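Local coordinates for protein lytic chitin monooxygenase (Enterococcus faecalis, PDB 4A02) that catalyses the copper-dependent oxidative cleavage of glycosidic bonds in alpha- and beta-chitin and works in synergy with a chitinase, at residues 1-6 and 81-86; 25-30 and 50-55; 71-76 and 134-139; 91-96 and 115-120. One frame throughout, in Å; residues are numbered along the deposited sequence.

Interaction 1: residues 1-6 and 81-86; sequences HGYVAS and NLTAQH
The ring of Tyr3 lies over the chain opposite it: Asn81 O sits over the ring centre on one face, 4.0 Å above the plane of the Tyr3 ring, and a water lies at the edge, in the plane. The imidazoles of His1 and His86 come together obliquely, with centroids 5.8 Å apart and planes 32° from each other, while Ala84 O lies in the plane of the His86 ring at its edge. Tyr3 holds CG between its backbone N and carbonyl carbon (chi1 45°), and its CE1 touches Asn81 CB at 3.7 Å. The amide of Asn81 is turned 58° from the phenol ring and has Ala5 CB against it, 3.6 Å from OD1. That water joins Tyr3 OH and Asn81 OD1, donating to the latter, so the two polar ends share a partner. Between the backbones, Tyr3 and Asn81 form a hydrogen-bonded antiparallel pair. Next along, Gly2 faces Leu82, whose CD2 comes to 4.1 Å from Gly2 CA. Beyond this pair residues 83-86 leave the strand: His1 O is gripped by two amides from the same face of its plane, Thr83 N at 2.8 Å and Ala84 N at 3.2 Å, and the terminal amino group gives a weak bond to Ala84 O. Outside the pair, Asp152 is hydrogen-bonded to His86 ND1. This brings the terminal amino group and ring of His1 beside the ring of His86, the arrangement of the histidine brace that holds copper in lytic polysaccharide monooxygenases; both His1 and His86 bind the metal.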
loop_
_atom_site.group_PDB
_atom_site.type_symbol
_atom_site.label_atom_id
_atom_site.label_comp_id
_atom_site.label_asym_id
_atom_site.label_seq_id
_atom_site.Cartn_x
_atom_site.Cartn_y
_atom_site.Cartn_z
ATOM N N HIS A 1 -11.314 8.504 -0.067
ATOM C CA HIS A 1 -10.996 7.158 0.439
ATOM C C HIS A 1 -10.600 6.434 -0.801
ATOM O O HIS A 1 -10.928 6.844 -1.928
ATOM C CB HIS A 1 -12.091 6.553 1.213
ATOM C CG HIS A 1 -12.315 7.685 2.368
ATOM N ND1 HIS A 1 -11.996 9.060 2.226
ATOM C CD2 HIS A 1 -12.810 7.407 3.601
ATOM C CE1 HIS A 1 -12.364 9.486 3.449
ATOM N NE2 HIS A 1 -12.854 8.569 4.327
ATOM N N GLY A 2 -9.785 5.371 -0.671
ATOM C CA GLY A 2 -9.314 4.703 -1.841
ATOM C C GLY A 2 -8.277 3.667 -1.531
ATOM O O GLY A 2 -7.901 3.455 -0.379
ATOM N N TYR A 3 -7.819 3.007 -2.597
ATOM C CA TYR A 3 -6.881 1.911 -2.467
ATOM C C TYR A 3 -6.040 1.831 -3.734
ATOM O O TYR A 3 -6.393 2.411 -4.773
ATOM C CB TYR A 3 -7.606 0.559 -2.206
ATOM C CG TYR A 3 -8.794 0.333 -3.090
ATOM C CD1 TYR A 3 -8.663 -0.083 -4.415
ATOM C CD2 TYR A 3 -10.085 0.546 -2.620
ATOM C CE1 TYR A 3 -9.761 -0.274 -5.215
ATOM C CE2 TYR A 3 -11.190 0.366 -3.404
ATOM C CZ TYR A 3 -11.031 -0.042 -4.727
ATOM O OH TYR A 3 -12.163 -0.212 -5.478
ATOM N N VAL A 4 -4.929 1.086 -3.658
ATOM C CA VAL A 4 -4.124 0.784 -4.818
ATOM C C VAL A 4 -4.659 -0.453 -5.495
ATOM O O VAL A 4 -4.763 -1.522 -4.900
ATOM C CB VAL A 4 -2.633 0.664 -4.468
ATOM C CG1 VAL A 4 -1.858 0.157 -5.669
ATOM C CG2 VAL A 4 -2.100 1.994 -3.984
ATOM N N ALA A 5 -5.043 -0.279 -6.777
ATOM C CA ALA A 5 -5.633 -1.323 -7.569
ATOM C C ALA A 5 -4.628 -2.014 -8.496
ATOM O O ALA A 5 -4.893 -3.142 -8.894
ATOM C CB ALA A 5 -6.808 -0.758 -8.382
ATOM N N SER A 6 -3.511 -1.389 -8.810
ATOM C CA SER A 6 -2.525 -1.989 -9.695
ATOM C C SER A 6 -1.144 -1.554 -9.313
ATOM O O SER A 6 -0.876 -0.336 -9.304
ATOM C CB SER A 6 -2.800 -1.615 -11.134
ATOM O OG SER A 6 -1.863 -2.312 -11.952
ATOM N N ASN A 81 -7.529 3.613 -7.110
ATOM C CA ASN A 81 -8.934 3.834 -7.359
ATOM C C ASN A 81 -9.510 4.496 -6.114
ATOM O O ASN A 81 -9.351 3.976 -5.004
ATOM C CB ASN A 81 -9.691 2.553 -7.661
ATOM C CG ASN A 81 -9.388 1.862 -8.961
ATOM O OD1 ASN A 81 -9.940 0.760 -9.225
ATOM N ND2 ASN A 81 -8.574 2.446 -9.832
ATOM N N LEU A 82 -10.136 5.657 -6.314
ATOM C CA LEU A 82 -10.636 6.463 -5.204
ATOM C C LEU A 82 -12.121 6.379 -5.153
ATOM O O LEU A 82 -12.766 6.618 -6.187
ATOM C CB LEU A 82 -10.165 7.913 -5.370
ATOM C CG LEU A 82 -8.691 8.092 -5.648
ATOM C CD1 LEU A 82 -8.352 9.587 -5.706
ATOM C CD2 LEU A 82 -7.813 7.401 -4.604
ATOM N N THR A 83 -12.623 6.070 -3.973
ATOM C CA THR A 83 -14.030 6.004 -3.740
ATOM C C THR A 83 -14.541 7.390 -3.345
ATOM O O THR A 83 -15.731 7.618 -3.558
ATOM C CB THR A 83 -14.423 4.983 -2.655
ATOM O OG1 THR A 83 -13.746 5.249 -1.413
ATOM C CG2 THR A 83 -14.088 3.589 -3.081
ATOM N N ALA A 84 -13.697 8.272 -2.737
ATOM C CA ALA A 84 -14.070 9.633 -2.477
ATOM C C ALA A 84 -12.845 10.485 -2.858
ATOM O O ALA A 84 -11.802 10.333 -2.229
ATOM C CB ALA A 84 -14.495 9.782 -1.028
ATOM N N GLN A 85 -13.018 11.338 -3.839
ATOM C CA GLN A 85 -11.874 12.112 -4.325
ATOM C C GLN A 85 -11.692 13.292 -3.325
ATOM O O GLN A 85 -12.614 13.985 -3.075
ATOM C CB GLN A 85 -12.098 12.560 -5.747
ATOM C CG GLN A 85 -12.344 11.450 -6.722
ATOM C CD GLN A 85 -13.144 11.996 -7.897
ATOM O OE1 GLN A 85 -14.378 11.860 -7.861
ATOM N NE2 GLN A 85 -12.517 12.678 -8.847
ATOM N N HIS A 86 -10.560 13.473 -2.743
ATOM C CA HIS A 86 -10.214 14.651 -1.942
ATOM C C HIS A 86 -9.066 15.398 -2.544
ATOM O O HIS A 86 -8.230 14.756 -3.141
ATOM C CB HIS A 86 -9.661 14.281 -0.568
ATOM C CG HIS A 86 -10.757 13.955 0.329
ATOM N ND1 HIS A 86 -11.103 14.730 1.412
ATOM C CD2 HIS A 86 -11.661 12.945 0.282
ATOM C CE1 HIS A 86 -12.167 14.158 2.012
ATOM N NE2 HIS A 86 -12.508 13.092 1.329
HETATM O O HOH W 1 -11.749 -0.827 -8.023
#

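Interaction 2: residues 25-30 and 50-55; sequences VGRAQW and AGVSGF
Arg27 and Gly54 join the short 3-10 segment 27-29 to a type II beta turn (Val52 to Phe55) through one backbone bond, from Arg27 N to Gly54 O at 2.9 Å. Gly54 takes the third position of that turn with a positive phi of 92°, and the Arg27 side chain runs across it. The chain of Arg27 bends at chi3 (69°), which sets NE on the side of the Phe55 ring, and the two side chains cross at about a right angle. Arg27 CB stands over the middle of the ring, 3.7 Å from its centroid, in a CH-pi contact. Farther out, Phe55 CE1 lies over one face of the guanidinium, 3.6 Å from Arg27 CZ; with the planes 41° apart, the groups lean together without stacking flat. At the guanidinium edge, in its plane, Arg27 NH1 donates to Ser53 O (2.9 Å), nearly along the C=O axis. Val52 CG1 lies 3.9 Å from Arg27 NH1. Next in the chain, Ala28 meets the ring obliquely, its N 3.4 Å and its CB 3.8 Å from Phe55 CE2, and Ile35 also touches Phe55. Arg27 NE forms a salt bridge with Glu31. The Glu31 carboxylate thus probably balances the charge of the guanidinium, while Ser53 O and the Phe55 ring set how it is turned and the aliphatic part of the chain serves the apolar packing.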
loop_
_atom_site.group_PDB
_atom_site.type_symbol
_atom_site.label_atom_id
_atom_site.label_comp_id
_atom_site.label_asym_id
_atom_site.label_seq_id
_atom_site.Cartn_x
_atom_site.Cartn_y
_atom_site.Cartn_z
ATOM N N VAL A 25 -8.514 -10.687 5.521
ATOM C CA VAL A 25 -7.989 -9.340 5.566
ATOM C C VAL A 25 -8.839 -8.457 6.524
ATOM O O VAL A 25 -8.777 -7.220 6.482
ATOM C CB VAL A 25 -7.900 -8.686 4.187
ATOM C CG1 VAL A 25 -6.858 -9.391 3.334
ATOM C CG2 VAL A 25 -9.230 -8.631 3.489
ATOM N N GLY A 26 -9.590 -9.082 7.432
ATOM C CA GLY A 26 -10.426 -8.330 8.331
ATOM C C GLY A 26 -11.392 -7.452 7.577
ATOM O O GLY A 26 -11.967 -7.831 6.566
ATOM N N ARG A 27 -11.575 -6.228 8.101
ATOM C CA ARG A 27 -12.525 -5.286 7.512
ATOM C C ARG A 27 -12.238 -4.981 6.057
ATOM O O ARG A 27 -13.152 -4.544 5.361
ATOM C CB ARG A 27 -12.528 -3.965 8.271
ATOM C CG ARG A 27 -13.182 -3.967 9.626
ATOM C CD ARG A 27 -12.933 -2.660 10.359
ATOM N NE ARG A 27 -13.645 -1.585 9.704
ATOM C CZ ARG A 27 -13.568 -0.318 10.065
ATOM N NH1 ARG A 27 -12.830 0.050 11.072
ATOM N NH2 ARG A 27 -14.237 0.601 9.437
ATOM N N ALA A 28 -10.997 -5.169 5.593
ATOM C CA ALA A 28 -10.692 -4.849 4.199
ATOM C C ALA A 28 -11.429 -5.695 3.207
ATOM O O ALA A 28 -11.478 -5.360 2.027
ATOM C CB ALA A 28 -9.188 -4.933 3.960
ATOM N N GLN A 29 -12.032 -6.824 3.651
ATOM C CA GLN A 29 -12.816 -7.607 2.720
ATOM C C GLN A 29 -14.003 -6.827 2.231
ATOM O O GLN A 29 -14.462 -7.039 1.082
ATOM C CB GLN A 29 -13.219 -8.920 3.399
ATOM C CG GLN A 29 -14.018 -9.848 2.513
ATOM C CD GLN A 29 -14.314 -11.151 3.200
ATOM O OE1 GLN A 29 -13.476 -11.727 3.911
ATOM N NE2 GLN A 29 -15.488 -11.700 2.992
ATOM N N TRP A 30 -14.524 -5.927 3.056
ATOM C CA TRP A 30 -15.682 -5.126 2.765
ATOM C C TRP A 30 -15.354 -3.655 2.535
ATOM O O TRP A 30 -16.141 -2.978 1.856
ATOM C CB TRP A 30 -16.753 -5.270 3.890
ATOM C CG TRP A 30 -17.120 -6.725 4.062
ATOM C CD1 TRP A 30 -18.037 -7.456 3.369
ATOM C CD2 TRP A 30 -16.517 -7.663 4.984
ATOM N NE1 TRP A 30 -18.066 -8.756 3.780
ATOM C CE2 TRP A 30 -17.124 -8.907 4.784
ATOM C CE3 TRP A 30 -15.516 -7.563 5.951
ATOM C CZ2 TRP A 30 -16.768 -10.037 5.510
ATOM C CZ3 TRP A 30 -15.190 -8.661 6.657
ATOM C CH2 TRP A 30 -15.812 -9.885 6.465
ATOM N N ALA A 50 -2.595 0.188 9.330
ATOM C CA ALA A 50 -2.434 1.568 9.804
ATOM C C ALA A 50 -2.967 1.750 11.213
ATOM O O ALA A 50 -3.296 2.852 11.618
ATOM C CB ALA A 50 -3.051 2.562 8.859
ATOM N N GLY A 51 -3.009 0.700 12.003
ATOM C CA GLY A 51 -3.547 0.730 13.344
ATOM C C GLY A 51 -5.047 0.840 13.431
ATOM O O GLY A 51 -5.545 1.044 14.547
ATOM N N VAL A 52 -5.769 0.711 12.342
ATOM C CA VAL A 52 -7.209 0.907 12.329
ATOM C C VAL A 52 -7.878 -0.354 12.901
ATOM O O VAL A 52 -7.601 -1.482 12.478
ATOM C CB VAL A 52 -7.736 1.245 10.923
ATOM C CG1 VAL A 52 -9.248 1.470 10.952
ATOM C CG2 VAL A 52 -7.015 2.456 10.391
ATOM N N SER A 53 -8.836 -0.142 13.810
ATOM C CA SER A 53 -9.514 -1.254 14.428
ATOM C C SER A 53 -10.232 -2.089 13.393
ATOM O O SER A 53 -10.950 -1.572 12.548
ATOM C CB SER A 53 -10.558 -0.692 15.421
ATOM O OG SER A 53 -9.960 -0.010 16.469
ATOM N N GLY A 54 -10.053 -3.415 13.472
ATOM C CA GLY A 54 -10.693 -4.334 12.608
ATOM C C GLY A 54 -9.918 -4.723 11.347
ATOM O O GLY A 54 -10.351 -5.644 10.638
ATOM N N PHE A 55 -8.829 -4.007 11.097
ATOM C CA PHE A 55 -7.960 -4.313 9.964
ATOM C C PHE A 55 -6.712 -5.094 10.366
ATOM O O PHE A 55 -5.878 -5.378 9.524
ATOM C CB PHE A 55 -7.557 -3.029 9.230
ATOM C CG PHE A 55 -8.670 -2.381 8.458
ATOM C CD1 PHE A 55 -9.488 -1.429 9.011
ATOM C CD2 PHE A 55 -8.863 -2.683 7.114
ATOM C CE1 PHE A 55 -10.470 -0.794 8.282
ATOM C CE2 PHE A 55 -9.834 -2.053 6.364
ATOM C CZ PHE A 55 -10.650 -1.096 6.943
#

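Interaction 3: residues 71-76 and 134-139; sequences ITTGPL and IPTDRK
Gly74 and Ile134 form a single hydrogen-bonded antiparallel pair, the last between strands 74-82 and 127-134 at one end of the three-stranded sheet in this beta-sandwich; after it segment 134-139 turns away in a type I turn from Pro135 to Arg138. The two bonds of the pair are equally long but unlike in approach. Gly74 N reaches Ile134 O at 2.9 Å in the carbonyl plane, on a lone pair, whereas Ile134 N comes to Gly74 O from above the carbonyl plane, 53° out of it. Ile134 carries most of the apolar contact. Its CG1, anti to the carbonyl carbon (chi1 -56°), meets Leu76 CB at 3.8 Å, and its CD1 touches Leu76 CD2 at 4.0 Å. Ile71 CD1 also approaches Ile134 CG1, the two side chains crossing at about a right angle, while Ile134 CG2 rests by Thr73 CA. Ile165 of strand 155-165 touches Ile71, Thr73, Ile134 and Arg138, bringing the other sheet against this group. Thr73 pushes its methyl into the curve of the turn: CG2 sits 3.3 Å from Arg138 O and 3.4 Å from Pro135 O. At the turn itself, Arg138 NH1 forms a salt bridge to the syn lone pair of Asp137 OD1, in the guanidinium plane, and the same guanidinium is paired with Asp112 through NH2. A water bridges the two segments, 2.7 Å from Thr73 OG1, and donates to Thr136 O, also at 2.7 Å.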
loop_
_atom_site.group_PDB
_atom_site.type_symbol
_atom_site.label_atom_id
_atom_site.label_comp_id
_atom_site.label_asym_id
_atom_site.label_seq_id
_atom_site.Cartn_x
_atom_site.Cartn_y
_atom_site.Cartn_z
ATOM N N ILE A 71 6.422 -8.480 -10.721
ATOM C CA ILE A 71 6.846 -7.245 -11.366
ATOM C C ILE A 71 8.346 -7.359 -11.668
ATOM O O ILE A 71 9.030 -8.229 -11.176
ATOM C CB ILE A 71 6.584 -6.004 -10.505
ATOM C CG1 ILE A 71 7.448 -5.948 -9.243
ATOM C CG2 ILE A 71 5.093 -5.879 -10.163
ATOM C CD1 ILE A 71 7.405 -4.606 -8.538
ATOM N N THR A 72 8.832 -6.409 -12.473
ATOM C CA THR A 72 10.271 -6.235 -12.675
ATOM C C THR A 72 10.731 -5.014 -11.904
ATOM O O THR A 72 9.942 -4.272 -11.308
ATOM C CB THR A 72 10.624 -6.083 -14.147
ATOM O OG1 THR A 72 10.111 -4.846 -14.632
ATOM C CG2 THR A 72 10.133 -7.217 -14.973
ATOM N N THR A 73 12.048 -4.790 -11.872
ATOM C CA THR A 73 12.586 -3.538 -11.379
ATOM C C THR A 73 12.415 -2.461 -12.439
ATOM O O THR A 73 11.882 -2.683 -13.544
ATOM C CB THR A 73 14.046 -3.695 -10.985
ATOM O OG1 THR A 73 14.803 -4.024 -12.168
ATOM C CG2 THR A 73 14.274 -4.794 -9.976
ATOM N N GLY A 74 12.837 -1.233 -12.113
ATOM C CA GLY A 74 12.646 -0.121 -12.997
ATOM C C GLY A 74 11.290 0.520 -12.838
ATOM O O GLY A 74 10.577 0.279 -11.856
ATOM N N PRO A 75 10.900 1.356 -13.791
ATOM C CA PRO A 75 9.633 2.071 -13.673
ATOM C C PRO A 75 8.455 1.139 -13.560
ATOM O O PRO A 75 8.316 0.196 -14.329
ATOM C CB PRO A 75 9.593 2.936 -14.939
ATOM C CG PRO A 75 11.035 3.066 -15.342
ATOM C CD PRO A 75 11.680 1.756 -14.981
ATOM N N LEU A 76 7.587 1.428 -12.592
ATOM C CA LEU A 76 6.371 0.656 -12.327
ATOM C C LEU A 76 5.205 1.640 -12.352
ATOM O O LEU A 76 5.202 2.634 -11.609
ATOM C CB LEU A 76 6.441 -0.007 -10.952
ATOM C CG LEU A 76 5.133 -0.711 -10.521
ATOM C CD1 LEU A 76 4.839 -1.921 -11.363
ATOM C CD2 LEU A 76 5.262 -1.099 -9.054
ATOM N N ILE A 134 11.271 1.246 -9.164
ATOM C CA ILE A 134 11.646 0.138 -8.320
ATOM C C ILE A 134 13.153 -0.025 -8.398
ATOM O O ILE A 134 13.690 -0.239 -9.501
ATOM C CB ILE A 134 10.913 -1.143 -8.726
ATOM C CG1 ILE A 134 9.407 -0.955 -8.706
ATOM C CG2 ILE A 134 11.389 -2.322 -7.899
ATOM C CD1 ILE A 134 8.819 -0.562 -7.363
ATOM N N PRO A 135 13.887 0.059 -7.281
ATOM C CA PRO A 135 15.363 -0.014 -7.363
ATOM C C PRO A 135 15.823 -1.274 -8.009
ATOM O O PRO A 135 15.281 -2.367 -7.810
ATOM C CB PRO A 135 15.790 0.120 -5.904
ATOM C CG PRO A 135 14.661 0.865 -5.236
ATOM C CD PRO A 135 13.421 0.331 -5.905
ATOM N N THR A 136 16.886 -1.155 -8.808
ATOM C CA THR A 136 17.345 -2.253 -9.608
ATOM C C THR A 136 17.982 -3.404 -8.844
ATOM O O THR A 136 18.127 -4.459 -9.442
ATOM C CB THR A 136 18.275 -1.744 -10.743
ATOM O OG1 THR A 136 19.353 -1.115 -10.165
ATOM C CG2 THR A 136 17.497 -0.776 -11.595
ATOM N N ASP A 137 18.325 -3.234 -7.584
ATOM C CA ASP A 137 18.837 -4.320 -6.804
ATOM C C ASP A 137 17.744 -5.273 -6.366
ATOM O O ASP A 137 18.057 -6.387 -5.935
ATOM C CB ASP A 137 19.606 -3.868 -5.543
ATOM C CG ASP A 137 18.768 -3.195 -4.503
ATOM O OD1 ASP A 137 17.702 -2.642 -4.809
ATOM O OD2 ASP A 137 19.223 -3.197 -3.307
ATOM N N ARG A 138 16.480 -4.872 -6.390
ATOM C CA ARG A 138 15.477 -5.666 -5.681
ATOM C C ARG A 138 15.173 -6.968 -6.415
ATOM O O ARG A 138 15.048 -7.009 -7.631
ATOM C CB ARG A 138 14.180 -4.863 -5.510
ATOM C CG ARG A 138 14.316 -3.645 -4.647
ATOM C CD ARG A 138 14.926 -3.938 -3.304
ATOM N NE ARG A 138 14.587 -2.966 -2.261
ATOM C CZ ARG A 138 15.166 -1.809 -2.071
ATOM N NH1 ARG A 138 16.194 -1.390 -2.803
ATOM N NH2 ARG A 138 14.689 -1.022 -1.110
ATOM N N LYS A 139 14.961 -8.014 -5.632
ATOM C CA LYS A 139 14.584 -9.321 -6.141
ATOM C C LYS A 139 13.775 -10.046 -5.088
ATOM O O LYS A 139 14.054 -9.892 -3.883
ATOM C CB LYS A 139 15.792 -10.153 -6.538
ATOM C CG LYS A 139 15.510 -11.349 -7.384
ATOM C CD LYS A 139 16.676 -12.023 -7.946
ATOM C CE LYS A 139 16.361 -13.246 -8.776
ATOM N NZ LYS A 139 17.620 -14.079 -8.954
HETATM O O HOH W 2 17.191 -5.192 -11.893
#

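Interaction 4: residues 91-96 and 115-120; sequences WDYYIT and ASIDGK
Ile117 is the bump set against Trp91 and Tyr93 on the adjoining strand: its CG2 meets the pyrrole side of Trp91 at CD1 (4.0 Å), and its CD1, carried outward by an extended chi2 of 169°, reaches toward Tyr93 CE1 (4.3 Å). Beside it Ala115 is small, and the ring of Tyr93 meets its methyl obliquely, with Tyr93 CD1 4.0 Å from Ala115 CB. At the far end Gly119, with only its CA to offer, lies obliquely by Trp91 NE1. The strands run almost exactly antiparallel, 175° between their directions and 4.7 Å apart at the closest. Trp91 stands opposite Ile117 and Tyr93 opposite Ala115, both hydrogen-bonded pairs. On the other face the non-hydrogen-bonded pair Asp92 and Ser116 is polar. Ser116 OG, anti to its backbone N (chi1 -170°), donates to Asp92 OD1 at 2.7 Å, meeting it nearly end-on, and the same oxygen has a salt bridge to Lys113. Along the same sheet Trp91 stacks on Trp148 of strand 142-150; toward the other sheet Tyr93 OH is held by Gln130 and Trp80, and Ile132 touches Tyr93 and Ala115. With aromatic and aliphatic residues inward and a polar pair on the reverse side, this is one face of a beta-sandwich core, where strands 88-96 and 111-120 pack on strand 127-134 of the other sheet, as in the immunoglobulin-like fold of this enzyme family.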
loop_
_atom_site.group_PDB
_atom_site.type_symbol
_atom_site.label_atom_id
_atom_site.label_comp_id
_atom_site.label_asym_id
_atom_site.label_seq_id
_atom_site.Cartn_x
_atom_site.Cartn_y
_atom_site.Cartn_z
ATOM N N TRP A 91 1.673 11.979 -2.345
ATOM C CA TRP A 91 1.681 10.521 -2.572
ATOM C C TRP A 91 3.097 10.084 -2.284
ATOM O O TRP A 91 4.051 10.563 -2.917
ATOM C CB TRP A 91 1.305 10.164 -3.990
ATOM C CG TRP A 91 0.081 10.839 -4.567
ATOM C CD1 TRP A 91 -0.013 12.096 -5.141
ATOM C CD2 TRP A 91 -1.232 10.268 -4.625
ATOM N NE1 TRP A 91 -1.281 12.322 -5.554
ATOM C CE2 TRP A 91 -2.060 11.205 -5.242
ATOM C CE3 TRP A 91 -1.768 9.061 -4.219
ATOM C CZ2 TRP A 91 -3.416 10.967 -5.454
ATOM C CZ3 TRP A 91 -3.099 8.814 -4.446
ATOM C CH2 TRP A 91 -3.938 9.749 -5.066
ATOM N N ASP A 92 3.281 9.157 -1.339
ATOM C CA ASP A 92 4.599 8.666 -0.973
ATOM C C ASP A 92 4.663 7.163 -1.140
ATOM O O ASP A 92 3.684 6.465 -0.893
ATOM C CB ASP A 92 4.941 9.005 0.480
ATOM C CG ASP A 92 5.054 10.494 0.709
ATOM O OD1 ASP A 92 6.022 11.077 0.205
ATOM O OD2 ASP A 92 4.208 11.015 1.399
ATOM N N TYR A 93 5.840 6.668 -1.535
ATOM C CA TYR A 93 6.033 5.247 -1.769
ATOM C C TYR A 93 7.333 4.787 -1.163
ATOM O O TYR A 93 8.374 5.446 -1.309
ATOM C CB TYR A 93 6.026 4.940 -3.258
ATOM C CG TYR A 93 4.736 5.265 -3.948
ATOM C CD1 TYR A 93 4.459 6.551 -4.413
ATOM C CD2 TYR A 93 3.745 4.313 -4.118
ATOM C CE1 TYR A 93 3.268 6.827 -5.038
ATOM C CE2 TYR A 93 2.566 4.602 -4.739
ATOM C CZ TYR A 93 2.313 5.870 -5.214
ATOM O OH TYR A 93 1.100 6.070 -5.824
ATOM N N TYR A 94 7.268 3.619 -0.521
ATOM C CA TYR A 94 8.381 2.940 0.122
ATOM C C TYR A 94 8.446 1.515 -0.358
ATOM O O TYR A 94 7.400 0.961 -0.740
ATOM C CB TYR A 94 8.184 2.966 1.656
ATOM C CG TYR A 94 7.925 4.308 2.261
ATOM C CD1 TYR A 94 6.623 4.865 2.216
ATOM C CD2 TYR A 94 8.905 5.051 2.877
ATOM C CE1 TYR A 94 6.348 6.093 2.773
ATOM C CE2 TYR A 94 8.622 6.322 3.429
ATOM C CZ TYR A 94 7.309 6.819 3.347
ATOM O OH TYR A 94 7.064 8.071 3.895
ATOM N N ILE A 95 9.606 0.853 -0.275
ATOM C CA ILE A 95 9.689 -0.545 -0.576
ATOM C C ILE A 95 10.681 -1.209 0.379
ATOM O O ILE A 95 11.737 -0.633 0.705
ATOM C CB ILE A 95 10.026 -0.833 -2.047
ATOM C CG1 ILE A 95 9.837 -2.301 -2.395
ATOM C CG2 ILE A 95 11.410 -0.342 -2.420
ATOM C CD1 ILE A 95 9.971 -2.584 -3.875
ATOM N N THR A 96 10.375 -2.422 0.806
ATOM C CA THR A 96 11.273 -3.193 1.621
ATOM C C THR A 96 12.637 -3.338 0.970
ATOM O O THR A 96 12.757 -3.415 -0.256
ATOM C CB THR A 96 10.672 -4.610 1.883
ATOM O OG1 THR A 96 10.134 -5.132 0.675
ATOM C CG2 THR A 96 9.575 -4.572 2.913
ATOM N N ALA A 115 9.659 7.249 -3.689
ATOM C CA ALA A 115 8.996 8.334 -4.417
ATOM C C ALA A 115 8.218 9.210 -3.474
ATOM O O ALA A 115 7.680 8.742 -2.471
ATOM C CB ALA A 115 8.056 7.790 -5.510
ATOM N N SER A 116 8.151 10.476 -3.843
ATOM C CA SER A 116 7.300 11.456 -3.164
ATOM C C SER A 116 6.757 12.385 -4.251
ATOM O O SER A 116 7.541 13.091 -4.917
ATOM C CB SER A 116 8.070 12.272 -2.126
ATOM O OG SER A 116 7.144 13.057 -1.335
ATOM N N ILE A 117 5.485 12.402 -4.436
ATOM C CA ILE A 117 4.826 13.167 -5.485
ATOM C C ILE A 117 3.900 14.184 -4.820
ATOM O O ILE A 117 3.054 13.877 -4.005
ATOM C CB ILE A 117 4.034 12.249 -6.379
ATOM C CG1 ILE A 117 4.957 11.195 -7.014
ATOM C CG2 ILE A 117 3.185 12.965 -7.432
ATOM C CD1 ILE A 117 4.200 10.080 -7.707
ATOM N N ASP A 118 4.101 15.471 -5.237
ATOM C CA ASP A 118 3.300 16.555 -4.672
ATOM C C ASP A 118 1.898 16.463 -5.234
ATOM O O ASP A 118 1.739 16.380 -6.464
ATOM C CB ASP A 118 4.025 17.888 -4.976
ATOM C CG ASP A 118 3.380 19.135 -4.345
ATOM O OD1 ASP A 118 2.323 19.152 -3.658
ATOM O OD2 ASP A 118 4.021 20.213 -4.456
ATOM N N GLY A 119 0.901 16.503 -4.396
ATOM C CA GLY A 119 -0.446 16.525 -4.834
ATOM C C GLY A 119 -1.010 17.851 -5.262
ATOM O O GLY A 119 -2.025 17.957 -5.932
ATOM N N LYS A 120 -0.330 18.919 -4.850
ATOM C CA LYS A 120 -0.643 20.330 -5.218
ATOM C C LYS A 120 -2.035 20.770 -4.809
ATOM O O LYS A 120 -2.580 21.724 -5.364
ATOM C CB LYS A 120 -0.482 20.544 -6.702
ATOM C CG LYS A 120 1.008 20.387 -7.076
ATOM C CD LYS A 120 1.300 20.371 -8.560
ATOM C CE LYS A 120 1.068 18.962 -9.116
ATOM N NZ LYS A 120 1.375 18.689 -10.560
#

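Overall arrangement
From the N terminus, strand 2-6 opens the chain and interaction 1 joins it to residues 81-86, closing a long loop of mostly irregular structure. Interaction 2 falls within that loop and ties two of its irregular parts together, about 8 Å from interaction 1 at the nearest atoms. Before residues 81-86 are reached, the chain passes residues 71-76, so interaction 3, closing at 134-139, crosses interaction 1; both use strand 74-82, the middle strand of the three-stranded sheet. Interaction 4 lies within the span of interaction 3 and belongs to the other sheet. Contacts of Arg138, Pro135 and Ile134 with Ile95 and Thr96 link interactions 3 and 4, joining the sheets.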